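Local coordinates for CysQ, sulfite synthesis pathway protein (Bacteroides thetaiotaomicron VPI-5482, PDB 3B8B), which probably hydrolyses adenosine 3',5'-bisphosphate to AMP and phosphate with magnesium, as a CysQ-type phosphatase of the inositol monophosphatase superfamily, at residues A[261-266]-A[270-275]. Sequence-based numbering, arbitrary orientation.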
loop_
_atom_site.group_PDB
_atom_site.type_symbol
_atom_site.label_atom_id
_atom_site.label_comp_id
_atom_site.label_asym_id
_atom_site.label_seq_id
_atom_site.Cartn_x
_atom_site.Cartn_y
_atom_site.Cartn_z
HETATM N N MSE A 261 5.840 4.977 12.457
HETATM C CA MSE A 261 6.770 5.305 11.396
HETATM C C MSE A 261 6.223 6.526 10.647
HETATM O O MSE A 261 5.187 7.084 11.013
HETATM C CB MSE A 261 6.969 4.122 10.417
HETATM C CG MSE A 261 7.103 2.768 11.068
HETATM SE SE MSE A 261 8.650 2.598 12.253
HETATM C CE MSE A 261 8.060 0.927 13.183
ATOM N N GLU A 262 6.921 6.933 9.598
ATOM C CA GLU A 262 6.491 8.057 8.778
ATOM C C GLU A 262 7.073 7.904 7.374
ATOM O O GLU A 262 8.080 7.210 7.188
ATOM C CB GLU A 262 6.912 9.367 9.430
ATOM C CG GLU A 262 6.400 10.645 8.806
ATOM C CD GLU A 262 4.907 10.672 8.664
ATOM O OE1 GLU A 262 4.421 10.167 7.641
ATOM O OE2 GLU A 262 4.241 11.245 9.541
ATOM N N VAL A 263 6.397 8.503 6.399
ATOM C CA VAL A 263 6.864 8.504 5.014
ATOM C C VAL A 263 7.181 9.978 4.676
ATOM O O VAL A 263 6.286 10.783 4.354
ATOM C CB VAL A 263 5.841 7.917 4.022
ATOM C CG1 VAL A 263 6.430 7.880 2.602
ATOM C CG2 VAL A 263 5.403 6.516 4.473
ATOM N N TYR A 264 8.456 10.318 4.787
ATOM C CA TYR A 264 8.928 11.693 4.588
ATOM C C TYR A 264 9.213 11.973 3.121
ATOM O O TYR A 264 9.703 11.086 2.386
ATOM C CB TYR A 264 10.224 11.933 5.387
ATOM C CG TYR A 264 10.009 11.891 6.873
ATOM C CD1 TYR A 264 9.431 12.969 7.533
ATOM C CD2 TYR A 264 10.333 10.757 7.624
ATOM C CE1 TYR A 264 9.200 12.927 8.890
ATOM C CE2 TYR A 264 10.103 10.715 8.988
ATOM C CZ TYR A 264 9.550 11.781 9.611
ATOM O OH TYR A 264 9.293 11.778 10.969
ATOM N N GLN A 265 8.971 13.209 2.708
ATOM C CA GLN A 265 9.566 13.727 1.483
ATOM C C GLN A 265 11.081 13.742 1.709
ATOM O O GLN A 265 11.576 14.344 2.661
ATOM C CB GLN A 265 9.031 15.114 1.166
ATOM C CG GLN A 265 7.539 15.151 0.853
ATOM C CD GLN A 265 7.069 16.563 0.583
ATOM O OE1 GLN A 265 7.654 17.273 -0.266
ATOM N NE2 GLN A 265 6.043 17.017 1.317
ATOM N N ALA A 266 11.808 13.057 0.851
ATOM C CA ALA A 266 13.262 12.944 1.025
ATOM C C ALA A 266 13.891 14.324 0.968
ATOM O O ALA A 266 13.627 15.110 0.051
ATOM C CB ALA A 266 13.869 12.011 -0.014
ATOM N N GLU A 270 8.775 17.198 6.133
ATOM C CA GLU A 270 7.347 17.063 5.878
ATOM C C GLU A 270 7.038 15.693 5.282
ATOM O O GLU A 270 7.770 15.209 4.421
ATOM C CB GLU A 270 6.840 18.150 4.921
ATOM C CG GLU A 270 6.752 19.565 5.532
ATOM C CD GLU A 270 8.098 20.243 5.709
ATOM O OE1 GLU A 270 9.007 20.047 4.872
ATOM O OE2 GLU A 270 8.242 21.016 6.686
ATOM N N PRO A 271 5.954 15.056 5.754
ATOM C CA PRO A 271 5.533 13.830 5.082
ATOM C C PRO A 271 5.056 14.057 3.647
ATOM O O PRO A 271 4.738 15.198 3.256
ATOM C CB PRO A 271 4.371 13.321 5.938
ATOM C CG PRO A 271 4.480 14.055 7.211
ATOM C CD PRO A 271 5.106 15.351 6.925
ATOM N N LEU A 272 4.998 12.973 2.867
ATOM C CA LEU A 272 4.303 13.048 1.571
ATOM C C LEU A 272 2.892 13.596 1.784
ATOM O O LEU A 272 2.244 13.260 2.778
ATOM C CB LEU A 272 4.182 11.685 0.942
ATOM C CG LEU A 272 5.418 10.993 0.372
ATOM C CD1 LEU A 272 5.029 9.579 -0.177
ATOM C CD2 LEU A 272 6.050 11.837 -0.706
ATOM N N ARG A 273 2.440 14.433 0.854
ATOM C CA ARG A 273 1.084 15.009 0.891
ATOM C C ARG A 273 0.284 14.480 -0.282
ATOM O O ARG A 273 0.846 14.080 -1.296
ATOM C CB ARG A 273 1.146 16.540 0.807
ATOM C CG ARG A 273 1.976 17.209 1.882
ATOM C CD ARG A 273 1.646 16.663 3.258
ATOM N NE ARG A 273 2.224 17.435 4.361
ATOM C CZ ARG A 273 1.980 17.159 5.645
ATOM N NH1 ARG A 273 1.179 16.147 5.977
ATOM N NH2 ARG A 273 2.526 17.910 6.606
ATOM N N TYR A 274 -1.042 14.509 -0.152
ATOM C CA TYR A 274 -1.918 13.845 -1.106
ATOM C C TYR A 274 -3.005 14.757 -1.664
ATOM O O TYR A 274 -3.229 15.879 -1.166
ATOM C CB TYR A 274 -2.520 12.580 -0.488
ATOM C CG TYR A 274 -1.439 11.589 -0.118
ATOM C CD1 TYR A 274 -0.772 11.669 1.100
ATOM C CD2 TYR A 274 -1.016 10.617 -1.028
ATOM C CE1 TYR A 274 0.280 10.782 1.421
ATOM C CE2 TYR A 274 0.012 9.745 -0.716
ATOM C CZ TYR A 274 0.671 9.831 0.497
ATOM O OH TYR A 274 1.704 8.933 0.767
ATOM N N ASN A 275 -3.631 14.264 -2.733
ATOM C CA ASN A 275 -4.601 14.990 -3.532
ATOM C C ASN A 275 -3.984 16.259 -4.105
ATOM O O ASN A 275 -4.625 17.309 -4.203
ATOM C CB ASN A 275 -5.877 15.302 -2.754
ATOM C CG ASN A 275 -7.049 15.631 -3.686
ATOM O OD1 ASN A 275 -7.085 15.153 -4.819
ATOM N ND2 ASN A 275 -8.010 16.396 -3.197
#
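Gln265 and Val263 hold the loop at Glu270 to Leu272 by three hydrogen bonds. Gln265 N donates to Glu270 O at 2.9 Å, and Leu272 N donates to Val263 O at 2.9 Å. These two backbone bonds flank Tyr264 and Pro271 and make a single beta bridge. Pro271 CA also lies 3.2 Å from Val263 O, a CA-H...O contact beside the Leu272 bond. The third bond comes from a side chain. Gln265 NE2 reaches Pro271 O at 3.0 Å, and its N-H points almost straight at the oxygen (178°). It arrives from above the carbonyl plane, while the oxygen lies in the plane of the amide. The Gln265 chain runs extended beyond CG (chi2 179°), which carries NE2 across to the Pro271 carbonyl. Its OE1 is hydrogen-bonded to Lys268 NZ in the loop.

Val263 CG1 meets Leu272 CD1 at 3.5 Å. The Glu262 carboxylate lies by the Pro271 ring, with OE1 3.6 Å from Pro271 CB. OE1 also accepts Val263 N through its anti lone pair and a hydrogen bond from His253. OE2 forms a salt bridge with Arg257. Replacing Glu262 with an alanine would probably leave Arg257 without this mate, cost Val263 N its side-chain acceptor and open a gap beside Pro271.

The chain segments 262-265 and 270-273 run nearly at right angles, consistent with a single bridge. The loop then leaves the strand and meets helix 246-258, where Leu272 touches Thr249 and Tyr274 touches Ala250. That helix carries Asp248, a predicted magnesium ligand. Strand 261-265 pairs antiparallel with strand 280-288, and Val263 packs on Phe284 and Val286. The contact joins the loop between these two strands to the side of strand 261-265 not paired with 280-288.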